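Local structure of aminotransferase (Neisseria meningitidis Z2491, 3JTX) at residues F327-D338 and P368-V378; A340-I351 and A387-Y395. The protein probably transfers amino groups between amino acids and keto acids with the help of pyridoxal phosphate, as other class I and II aminotransferases do. All coordinates share one frame; numbering follows the deposited sequence.

Contact 1: F327-D338 and P368-V378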
loop_
_atom_site.group_PDB
_atom_site.type_symbol
_atom_site.label_atom_id
_atom_site.label_comp_id
_atom_site.label_asym_id
_atom_site.label_seq_id
_atom_site.Cartn_x
_atom_site.Cartn_y
_atom_site.Cartn_z
ATOM N N PHE A 327 -7.807 24.839 1.467
ATOM C CA PHE A 327 -7.214 25.699 2.492
ATOM C C PHE A 327 -5.984 26.479 2.020
ATOM O O PHE A 327 -5.202 26.977 2.846
ATOM C CB PHE A 327 -6.981 24.945 3.835
ATOM C CG PHE A 327 -6.162 23.670 3.751
ATOM C CD1 PHE A 327 -4.873 23.656 3.230
ATOM C CD2 PHE A 327 -6.660 22.487 4.299
ATOM C CE1 PHE A 327 -4.120 22.491 3.224
ATOM C CE2 PHE A 327 -5.917 21.316 4.281
ATOM C CZ PHE A 327 -4.641 21.319 3.747
ATOM N N TYR A 328 -5.840 26.646 0.707
ATOM C CA TYR A 328 -4.728 27.419 0.144
ATOM C C TYR A 328 -5.163 28.783 -0.342
ATOM O O TYR A 328 -6.298 28.952 -0.824
ATOM C CB TYR A 328 -4.084 26.675 -1.028
ATOM C CG TYR A 328 -3.580 25.324 -0.639
ATOM C CD1 TYR A 328 -2.464 25.183 0.195
ATOM C CD2 TYR A 328 -4.210 24.183 -1.094
ATOM C CE1 TYR A 328 -1.997 23.917 0.558
ATOM C CE2 TYR A 328 -3.757 22.918 -0.738
ATOM C CZ TYR A 328 -2.654 22.784 0.074
ATOM O OH TYR A 328 -2.249 21.506 0.438
ATOM N N ILE A 329 -4.266 29.756 -0.182
ATOM C CA ILE A 329 -4.326 31.012 -0.902
ATOM C C ILE A 329 -3.154 30.967 -1.912
ATOM O O ILE A 329 -1.995 30.783 -1.528
ATOM C CB ILE A 329 -4.159 32.217 0.028
ATOM C CG1 ILE A 329 -5.314 32.287 1.043
ATOM C CG2 ILE A 329 -4.108 33.502 -0.777
ATOM C CD1 ILE A 329 -5.182 33.439 2.019
ATOM N N TRP A 330 -3.476 31.098 -3.195
ATOM C CA TRP A 330 -2.478 31.156 -4.271
ATOM C C TRP A 330 -2.241 32.636 -4.533
ATOM O O TRP A 330 -2.920 33.262 -5.355
ATOM C CB TRP A 330 -3.038 30.382 -5.480
ATOM C CG TRP A 330 -2.186 30.151 -6.715
ATOM C CD1 TRP A 330 -2.565 30.407 -8.022
ATOM C CD2 TRP A 330 -0.899 29.528 -6.795
ATOM N NE1 TRP A 330 -1.586 30.004 -8.888
ATOM C CE2 TRP A 330 -0.546 29.475 -8.165
ATOM C CE3 TRP A 330 -0.001 29.026 -5.843
ATOM C CZ2 TRP A 330 0.676 28.947 -8.605
ATOM C CZ3 TRP A 330 1.225 28.514 -6.282
ATOM C CH2 TRP A 330 1.540 28.457 -7.647
ATOM N N LEU A 331 -1.278 33.204 -3.814
ATOM C CA LEU A 331 -1.106 34.645 -3.754
ATOM C C LEU A 331 -0.224 35.186 -4.885
ATOM O O LEU A 331 0.946 34.806 -5.026
ATOM C CB LEU A 331 -0.523 35.044 -2.392
ATOM C CG LEU A 331 -0.397 36.555 -2.172
ATOM C CD1 LEU A 331 -1.795 37.193 -2.077
ATOM C CD2 LEU A 331 0.440 36.883 -0.934
ATOM N N LYS A 332 -0.792 36.084 -5.683
ATOM C CA LYS A 332 -0.052 36.765 -6.738
ATOM C C LYS A 332 0.956 37.734 -6.120
ATOM O O LYS A 332 0.589 38.627 -5.353
ATOM C CB LYS A 332 -1.016 37.507 -7.679
ATOM C CG LYS A 332 -0.357 38.091 -8.940
ATOM C CD LYS A 332 -1.386 38.831 -9.825
ATOM C CE LYS A 332 -0.725 39.871 -10.735
ATOM N NZ LYS A 332 -1.707 40.579 -11.632
ATOM N N VAL A 333 2.228 37.532 -6.461
ATOM C CA VAL A 333 3.324 38.347 -5.983
ATOM C C VAL A 333 3.404 39.629 -6.832
ATOM O O VAL A 333 3.586 39.551 -8.052
ATOM C CB VAL A 333 4.662 37.576 -6.077
ATOM C CG1 VAL A 333 5.847 38.485 -5.710
ATOM C CG2 VAL A 333 4.600 36.323 -5.186
ATOM N N PRO A 334 3.284 40.803 -6.193
ATOM C CA PRO A 334 3.266 42.079 -6.923
ATOM C C PRO A 334 4.345 42.252 -8.010
ATOM O O PRO A 334 4.002 42.596 -9.147
ATOM C CB PRO A 334 3.407 43.107 -5.811
ATOM C CG PRO A 334 2.674 42.468 -4.649
ATOM C CD PRO A 334 3.002 40.998 -4.755
ATOM N N ASP A 335 5.613 41.994 -7.692
ATOM C CA ASP A 335 6.688 42.180 -8.681
ATOM C C ASP A 335 7.031 40.920 -9.462
ATOM O O ASP A 335 7.985 40.919 -10.233
ATOM C CB ASP A 335 7.943 42.809 -8.048
ATOM C CG ASP A 335 8.743 41.845 -7.149
ATOM O OD1 ASP A 335 8.486 40.617 -7.086
ATOM O OD2 ASP A 335 9.673 42.350 -6.499
ATOM N N GLY A 336 6.253 39.855 -9.265
ATOM C CA GLY A 336 6.438 38.610 -10.001
ATOM C C GLY A 336 7.516 37.659 -9.487
ATOM O O GLY A 336 7.635 36.555 -10.005
ATOM N N ASP A 337 8.303 38.068 -8.489
ATOM C CA ASP A 337 9.433 37.262 -8.026
ATOM C C ASP A 337 9.051 36.501 -6.747
ATOM O O ASP A 337 9.250 36.984 -5.632
ATOM C CB ASP A 337 10.673 38.134 -7.818
ATOM C CG ASP A 337 11.934 37.324 -7.568
ATOM O OD1 ASP A 337 11.842 36.112 -7.273
ATOM O OD2 ASP A 337 13.026 37.906 -7.655
ATOM N N ASP A 338 8.517 35.301 -6.928
ATOM C CA ASP A 338 8.044 34.488 -5.819
ATOM C C ASP A 338 9.182 33.972 -4.926
ATOM O O ASP A 338 8.977 33.749 -3.728
ATOM C CB ASP A 338 7.160 33.337 -6.311
ATOM C CG ASP A 338 7.796 32.541 -7.439
ATOM O OD1 ASP A 338 7.991 33.120 -8.542
ATOM O OD2 ASP A 338 8.124 31.349 -7.223
ATOM N N PRO A 368 3.962 28.205 -14.985
ATOM C CA PRO A 368 2.752 28.839 -14.473
ATOM C C PRO A 368 2.687 28.909 -12.926
ATOM O O PRO A 368 1.686 29.379 -12.384
ATOM C CB PRO A 368 1.641 27.950 -15.034
ATOM C CG PRO A 368 2.259 26.598 -15.087
ATOM C CD PRO A 368 3.695 26.831 -15.455
ATOM N N GLY A 369 3.723 28.404 -12.249
ATOM C CA GLY A 369 3.928 28.633 -10.823
ATOM C C GLY A 369 4.670 29.920 -10.501
ATOM O O GLY A 369 4.512 30.477 -9.420
ATOM N N GLU A 370 5.470 30.418 -11.439
ATOM C CA GLU A 370 6.227 31.651 -11.200
ATOM C C GLU A 370 5.291 32.824 -10.963
ATOM O O GLU A 370 4.254 32.947 -11.620
ATOM C CB GLU A 370 7.118 31.997 -12.383
ATOM C CG GLU A 370 8.381 31.193 -12.482
ATOM C CD GLU A 370 9.310 31.691 -13.594
ATOM O OE1 GLU A 370 9.069 32.794 -14.129
ATOM O OE2 GLU A 370 10.273 30.965 -13.923
ATOM N N GLY A 371 5.651 33.688 -10.016
ATOM C CA GLY A 371 4.849 34.878 -9.741
ATOM C C GLY A 371 3.756 34.672 -8.709
ATOM O O GLY A 371 2.986 35.597 -8.438
ATOM N N TYR A 372 3.702 33.471 -8.125
ATOM C CA TYR A 372 2.746 33.119 -7.072
ATOM C C TYR A 372 3.459 32.430 -5.935
ATOM O O TYR A 372 4.480 31.809 -6.160
ATOM C CB TYR A 372 1.690 32.147 -7.609
ATOM C CG TYR A 372 0.738 32.804 -8.566
ATOM C CD1 TYR A 372 -0.439 33.388 -8.111
ATOM C CD2 TYR A 372 1.021 32.862 -9.924
ATOM C CE1 TYR A 372 -1.313 34.017 -8.988
ATOM C CE2 TYR A 372 0.141 33.487 -10.816
ATOM C CZ TYR A 372 -1.014 34.068 -10.335
ATOM O OH TYR A 372 -1.883 34.698 -11.206
ATOM N N VAL A 373 2.916 32.553 -4.721
ATOM C CA VAL A 373 3.308 31.701 -3.609
ATOM C C VAL A 373 2.083 30.980 -3.076
ATOM O O VAL A 373 0.975 31.540 -3.039
ATOM C CB VAL A 373 4.019 32.482 -2.455
ATOM C CG1 VAL A 373 5.328 33.065 -2.933
ATOM C CG2 VAL A 373 3.106 33.596 -1.842
ATOM N N ARG A 374 2.266 29.724 -2.686
ATOM C CA ARG A 374 1.220 29.007 -1.997
ATOM C C ARG A 374 1.308 29.262 -0.486
ATOM O O ARG A 374 2.353 29.089 0.130
ATOM C CB ARG A 374 1.268 27.505 -2.297
ATOM C CG ARG A 374 -0.002 26.797 -1.882
ATOM C CD ARG A 374 0.134 25.323 -1.956
ATOM N NE ARG A 374 1.080 24.786 -1.000
ATOM C CZ ARG A 374 1.452 23.508 -0.954
ATOM N NH1 ARG A 374 0.941 22.628 -1.803
ATOM N NH2 ARG A 374 2.319 23.095 -0.041
ATOM N N ILE A 375 0.186 29.687 0.094
ATOM C CA ILE A 375 0.031 29.862 1.538
ATOM C C ILE A 375 -1.070 28.914 2.003
ATOM O O ILE A 375 -2.170 28.937 1.444
ATOM C CB ILE A 375 -0.402 31.327 1.865
ATOM C CG1 ILE A 375 0.676 32.317 1.447
ATOM C CG2 ILE A 375 -0.691 31.506 3.328
ATOM C CD1 ILE A 375 0.191 33.793 1.363
ATOM N N ALA A 376 -0.769 28.066 2.987
ATOM C CA ALA A 376 -1.738 27.143 3.578
ATOM C C ALA A 376 -2.215 27.714 4.902
ATOM O O ALA A 376 -1.394 28.042 5.748
ATOM C CB ALA A 376 -1.097 25.742 3.797
ATOM N N LEU A 377 -3.528 27.832 5.081
ATOM C CA LEU A 377 -4.102 28.325 6.332
ATOM C C LEU A 377 -4.448 27.152 7.262
ATOM O O LEU A 377 -5.615 26.907 7.593
ATOM C CB LEU A 377 -5.331 29.199 6.049
ATOM C CG LEU A 377 -5.088 30.482 5.219
ATOM C CD1 LEU A 377 -6.344 31.354 5.178
ATOM C CD2 LEU A 377 -3.898 31.292 5.717
ATOM N N VAL A 378 -3.414 26.446 7.704
ATOM C CA VAL A 378 -3.582 25.265 8.560
ATOM C C VAL A 378 -3.286 25.534 10.039
ATOM O O VAL A 378 -3.850 24.873 10.908
ATOM C CB VAL A 378 -2.758 24.061 8.032
ATOM C CG1 VAL A 378 -3.304 23.625 6.658
ATOM C CG2 VAL A 378 -1.273 24.378 7.937
HETATM O O HOH W 1 -1.071 29.486 -12.033
HETATM O O HOH W 2 2.898 37.366 -10.349
#

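Contact 2: A340-I351 and A387-Y395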
loop_
_atom_site.group_PDB
_atom_site.type_symbol
_atom_site.label_atom_id
_atom_site.label_comp_id
_atom_site.label_asym_id
_atom_site.label_seq_id
_atom_site.Cartn_x
_atom_site.Cartn_y
_atom_site.Cartn_z
ATOM N N ALA A 340 12.074 35.728 -4.291
ATOM C CA ALA A 340 12.461 36.884 -3.484
ATOM C C ALA A 340 11.396 37.174 -2.417
ATOM O O ALA A 340 11.740 37.569 -1.315
ATOM C CB ALA A 340 12.702 38.113 -4.359
ATOM N N PHE A 341 10.124 36.941 -2.750
ATOM C CA PHE A 341 9.009 37.080 -1.795
ATOM C C PHE A 341 9.160 36.132 -0.586
ATOM O O PHE A 341 9.119 36.557 0.565
ATOM C CB PHE A 341 7.688 36.816 -2.519
ATOM C CG PHE A 341 6.477 37.322 -1.797
ATOM C CD1 PHE A 341 6.102 38.654 -1.900
ATOM C CD2 PHE A 341 5.687 36.463 -1.057
ATOM C CE1 PHE A 341 4.972 39.130 -1.227
ATOM C CE2 PHE A 341 4.549 36.922 -0.396
ATOM C CZ PHE A 341 4.193 38.255 -0.480
ATOM N N ALA A 342 9.355 34.850 -0.862
ATOM C CA ALA A 342 9.524 33.865 0.195
ATOM C C ALA A 342 10.778 34.163 1.030
ATOM O O ALA A 342 10.761 34.027 2.258
ATOM C CB ALA A 342 9.576 32.450 -0.386
ATOM N N ARG A 343 11.857 34.566 0.365
ATOM C CA ARG A 343 13.099 34.907 1.055
ATOM C C ARG A 343 12.911 36.099 1.993
ATOM O O ARG A 343 13.416 36.087 3.113
ATOM C CB ARG A 343 14.220 35.180 0.056
ATOM C CG ARG A 343 14.796 33.895 -0.507
ATOM C CD ARG A 343 15.815 34.154 -1.591
ATOM N NE ARG A 343 16.452 32.903 -1.983
ATOM C CZ ARG A 343 17.145 32.708 -3.100
ATOM N NH1 ARG A 343 17.296 33.669 -4.002
ATOM N NH2 ARG A 343 17.665 31.517 -3.320
ATOM N N ASN A 344 12.175 37.106 1.550
ATOM C CA ASN A 344 11.931 38.303 2.385
ATOM C C ASN A 344 11.045 37.996 3.606
ATOM O O ASN A 344 11.322 38.453 4.730
ATOM C CB ASN A 344 11.333 39.419 1.524
ATOM C CG ASN A 344 11.288 40.762 2.231
ATOM O OD1 ASN A 344 12.221 41.138 2.939
ATOM N ND2 ASN A 344 10.198 41.499 2.035
ATOM N N LEU A 345 10.006 37.198 3.406
ATOM C CA LEU A 345 9.117 36.827 4.510
ATOM C C LEU A 345 9.846 36.018 5.572
ATOM O O LEU A 345 9.559 36.157 6.766
ATOM C CB LEU A 345 7.900 36.036 4.010
ATOM C CG LEU A 345 6.874 36.792 3.151
ATOM C CD1 LEU A 345 5.560 36.003 3.112
ATOM C CD2 LEU A 345 6.653 38.192 3.608
ATOM N N TRP A 346 10.772 35.163 5.128
ATOM C CA TRP A 346 11.566 34.343 6.044
ATOM C C TRP A 346 12.564 35.187 6.817
ATOM O O TRP A 346 12.631 35.097 8.051
ATOM C CB TRP A 346 12.278 33.218 5.287
ATOM C CG TRP A 346 13.211 32.441 6.138
ATOM C CD1 TRP A 346 14.580 32.419 6.049
ATOM C CD2 TRP A 346 12.865 31.571 7.213
ATOM N NE1 TRP A 346 15.097 31.576 6.998
ATOM C CE2 TRP A 346 14.071 31.034 7.720
ATOM C CE3 TRP A 346 11.653 31.187 7.798
ATOM C CZ2 TRP A 346 14.103 30.152 8.798
ATOM C CZ3 TRP A 346 11.681 30.296 8.860
ATOM C CH2 TRP A 346 12.903 29.792 9.357
ATOM N N GLN A 347 13.325 36.014 6.099
ATOM C CA GLN A 347 14.363 36.828 6.719
ATOM C C GLN A 347 13.781 37.875 7.661
ATOM O O GLN A 347 14.385 38.175 8.687
ATOM C CB GLN A 347 15.225 37.531 5.659
ATOM C CG GLN A 347 16.407 38.338 6.256
ATOM C CD GLN A 347 17.163 39.153 5.211
ATOM O OE1 GLN A 347 16.844 39.111 4.025
ATOM N NE2 GLN A 347 18.167 39.891 5.652
ATOM N N LYS A 348 12.630 38.450 7.308
ATOM C CA LYS A 348 12.062 39.551 8.100
ATOM C C LYS A 348 11.071 39.099 9.178
ATOM O O LYS A 348 10.909 39.795 10.167
ATOM C CB LYS A 348 11.348 40.564 7.210
ATOM C CG LYS A 348 12.200 41.206 6.135
ATOM C CD LYS A 348 13.132 42.253 6.682
ATOM C CE LYS A 348 13.977 42.889 5.572
ATOM N NZ LYS A 348 13.223 43.200 4.302
ATOM N N ALA A 349 10.391 37.971 8.976
ATOM C CA ALA A 349 9.261 37.587 9.855
ATOM C C ALA A 349 9.207 36.114 10.243
ATOM O O ALA A 349 8.275 35.684 10.934
ATOM C CB ALA A 349 7.949 37.998 9.206
ATOM N N ALA A 350 10.200 35.338 9.812
ATOM C CA ALA A 350 10.212 33.896 10.013
ATOM C C ALA A 350 9.003 33.221 9.389
ATOM O O ALA A 350 8.615 32.143 9.822
ATOM C CB ALA A 350 10.317 33.539 11.537
ATOM N N ILE A 351 8.384 33.849 8.386
ATOM C CA ILE A 351 7.187 33.263 7.772
ATOM C C ILE A 351 7.603 32.406 6.583
ATOM O O ILE A 351 8.323 32.870 5.699
ATOM C CB ILE A 351 6.159 34.335 7.319
ATOM C CG1 ILE A 351 5.600 35.132 8.520
ATOM C CG2 ILE A 351 5.005 33.658 6.534
ATOM C CD1 ILE A 351 4.844 36.433 8.117
ATOM N N ALA A 387 0.179 36.532 10.744
ATOM C CA ALA A 387 0.996 36.341 9.541
ATOM C C ALA A 387 0.536 37.281 8.414
ATOM O O ALA A 387 1.361 37.938 7.771
ATOM C CB ALA A 387 0.957 34.875 9.088
ATOM N N ALA A 388 -0.779 37.373 8.202
ATOM C CA ALA A 388 -1.322 38.209 7.129
ATOM C C ALA A 388 -0.960 39.678 7.359
ATOM O O ALA A 388 -0.533 40.380 6.445
ATOM C CB ALA A 388 -2.843 38.032 7.017
ATOM N N GLU A 389 -1.125 40.126 8.597
ATOM C CA GLU A 389 -0.756 41.487 8.989
ATOM C C GLU A 389 0.728 41.769 8.773
ATOM O O GLU A 389 1.094 42.812 8.252
ATOM C CB GLU A 389 -1.128 41.726 10.452
ATOM C CG GLU A 389 -2.629 41.843 10.674
ATOM C CD GLU A 389 -3.022 41.817 12.142
ATOM O OE1 GLU A 389 -2.155 41.525 13.003
ATOM O OE2 GLU A 389 -4.207 42.086 12.439
ATOM N N ASP A 390 1.577 40.825 9.160
ATOM C CA ASP A 390 3.017 40.981 9.001
ATOM C C ASP A 390 3.414 41.001 7.526
ATOM O O ASP A 390 4.264 41.797 7.133
ATOM C CB ASP A 390 3.772 39.883 9.770
ATOM C CG ASP A 390 3.625 40.022 11.301
ATOM O OD1 ASP A 390 3.227 41.105 11.775
ATOM O OD2 ASP A 390 3.893 39.050 12.027
ATOM N N ILE A 391 2.797 40.145 6.707
ATOM C CA ILE A 391 3.086 40.139 5.270
ATOM C C ILE A 391 2.723 41.511 4.650
ATOM O O ILE A 391 3.517 42.104 3.917
ATOM C CB ILE A 391 2.362 38.979 4.530
ATOM C CG1 ILE A 391 2.928 37.625 4.973
ATOM C CG2 ILE A 391 2.505 39.114 3.005
ATOM C CD1 ILE A 391 2.055 36.407 4.631
ATOM N N VAL A 392 1.528 42.010 4.966
ATOM C CA VAL A 392 1.051 43.288 4.432
ATOM C C VAL A 392 1.987 44.444 4.780
ATOM O O VAL A 392 2.298 45.275 3.911
ATOM C CB VAL A 392 -0.409 43.599 4.890
ATOM C CG1 VAL A 392 -0.751 45.087 4.705
ATOM C CG2 VAL A 392 -1.405 42.707 4.148
ATOM N N SER A 393 2.463 44.507 6.021
ATOM C CA SER A 393 3.319 45.639 6.404
ATOM C C SER A 393 4.671 45.612 5.684
ATOM O O SER A 393 5.268 46.660 5.483
ATOM C CB SER A 393 3.505 45.745 7.922
ATOM O OG SER A 393 4.079 44.570 8.443
ATOM N N LEU A 394 5.143 44.434 5.283
ATOM C CA LEU A 394 6.376 44.332 4.488
ATOM C C LEU A 394 6.184 44.748 3.024
ATOM O O LEU A 394 7.170 45.061 2.336
ATOM C CB LEU A 394 6.934 42.910 4.522
ATOM C CG LEU A 394 7.431 42.384 5.867
ATOM C CD1 LEU A 394 7.628 40.856 5.784
ATOM C CD2 LEU A 394 8.714 43.103 6.296
ATOM N N TYR A 395 4.938 44.751 2.553
ATOM C CA TYR A 395 4.630 45.088 1.151
ATOM C C TYR A 395 3.767 46.348 1.005
ATOM O O TYR A 395 3.215 46.597 -0.051
ATOM C CB TYR A 395 4.062 43.844 0.421
ATOM C CG TYR A 395 5.184 42.867 0.212
ATOM C CD1 TYR A 395 5.523 41.939 1.199
ATOM C CD2 TYR A 395 6.003 42.964 -0.909
ATOM C CE1 TYR A 395 6.614 41.085 1.035
ATOM C CE2 TYR A 395 7.089 42.119 -1.082
ATOM C CZ TYR A 395 7.403 41.202 -0.101
ATOM O OH TYR A 395 8.493 40.389 -0.275
HETATM O O HOH W 3 9.787 44.329 2.793
#

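Contact 1: F327-D338 and P368-V378
Strands 328-332 and 372-376 run antiparallel, 159° between their directions, and are laced by backbone hydrogen bonds from Leu377 N to Phe327 O at one end to Val333 N and Gly371 O at the other. On one face Trp330 and Tyr372, diagonal neighbours on the two strands (Tyr372 is paired with Lys332), form an offset stack: the five-membered ring of Trp330 lies 4.2 Å from the Tyr372 ring, centroid to centroid, with planes only 6° apart. Tyr372 CB sits 3.5 Å from the centroid of the six-membered ring of Trp330, a CH-pi contact over its face. With its CG anti to the backbone N (chi1 -174°), Trp330 lays the indole across the neighbouring strand, and NE1 donates to a water that in turn donates to Pro368 O. These are two strands of the small antiparallel sheet of the C-terminal part of a fold type I PLP enzyme, strand 354-355 lying beyond 372-376. Further along this face, Tyr328 CE1 lies over one face of the nearly parallel Arg374 guanidinium, and Tyr328 CD1 comes within 3.4 Å of Arg374 CD. The ring thus backs an arginine whose nitrogens bond to His36 O and Asn179 OD1, while Tyr328 OH bonds to Tyr210. The other face is aliphatic, as befits the side covered by helices: Ile329, Leu331, Val373 and Ile375 pack side by side, Leu331 CD2 being 3.9 Å from Ile375 CD1. Where the type II turn Gly369 to Tyr372 meets helix 338-349, Gly371, whose positive phi suits glycine, donates its N almost straight to Asp338 OD1, 2.8 Å away and from above the carboxylate plane; the same oxygen takes a salt bridge from Arg357.

Contact 2: A340-I351 and A387-Y395
Phe341, Leu345 and Ile351 on one side meet Ile391, Leu394 and Tyr395 on the other where helices 340-349 and 387-394 cross at 111°, their axes 10.8 Å apart. The close packing is on the buried side. Leu345 divides its two methyls: CD1 touches Ile391 CG1 at 3.6 Å, while CD2 meets both Leu394 CD1 and the edge of the Tyr395 ring. A branched leucine suits this spot because it fills two directions at once. Phe341 swings its ring toward the other helix, CG anti to the backbone N (chi1 -162°), and places CE1 over one face of Tyr395, 3.4 Å from Tyr395 CZ; the rings meet obliquely, planes 34° apart. Ile351 CD1 extends the apolar patch to Ala387 and Ile391.

Toward solvent the contact turns polar and looser. Asn344 ND2 donates to Tyr395 OH, 3.1 Å away and nearly in the amide plane, and also to a water held by Leu394 O. Its OD1 accepts from Lys348 NZ at 2.7 Å on a lone pair, so both ends of the amide are engaged and its rotation is fixed. The aliphatic part of Lys348 crosses Leu394 at a slant, with Lys348 CB 3.8 Å from Leu394 CD2. Behind the crossing, Ala388 rests on helix 294-314, Trp346 packs against the loop at Ala26, and strand 351-352 continues from the first helix to pair with strand 33-34.

Overall arrangement
The two contacts share one hydrophobic core, their centres 13 Å apart, and their segments alternate along the chain: strand 328-332 leads into helix 338-349, and strand 372-376 into helix 381-394. Phe341 joins them, with its CD1 3.8 Å from Val333 CG1, its CD2 3.9 Å from Val373 CG1 and its CZ 4.0 Å from Leu331 CD2. Contact 1 is the nearer to ligand: the Arg374 side chain lies about 3 Å from a bound MES molecule, probably from the crystallisation liquor, whose sulfonate forms a salt bridge with Arg374. In relatives the corresponding arginine binds a substrate carboxylate, so Arg374 may do likewise. The centre of contact 2 sits farther out, about 26 Å from the chain's centre.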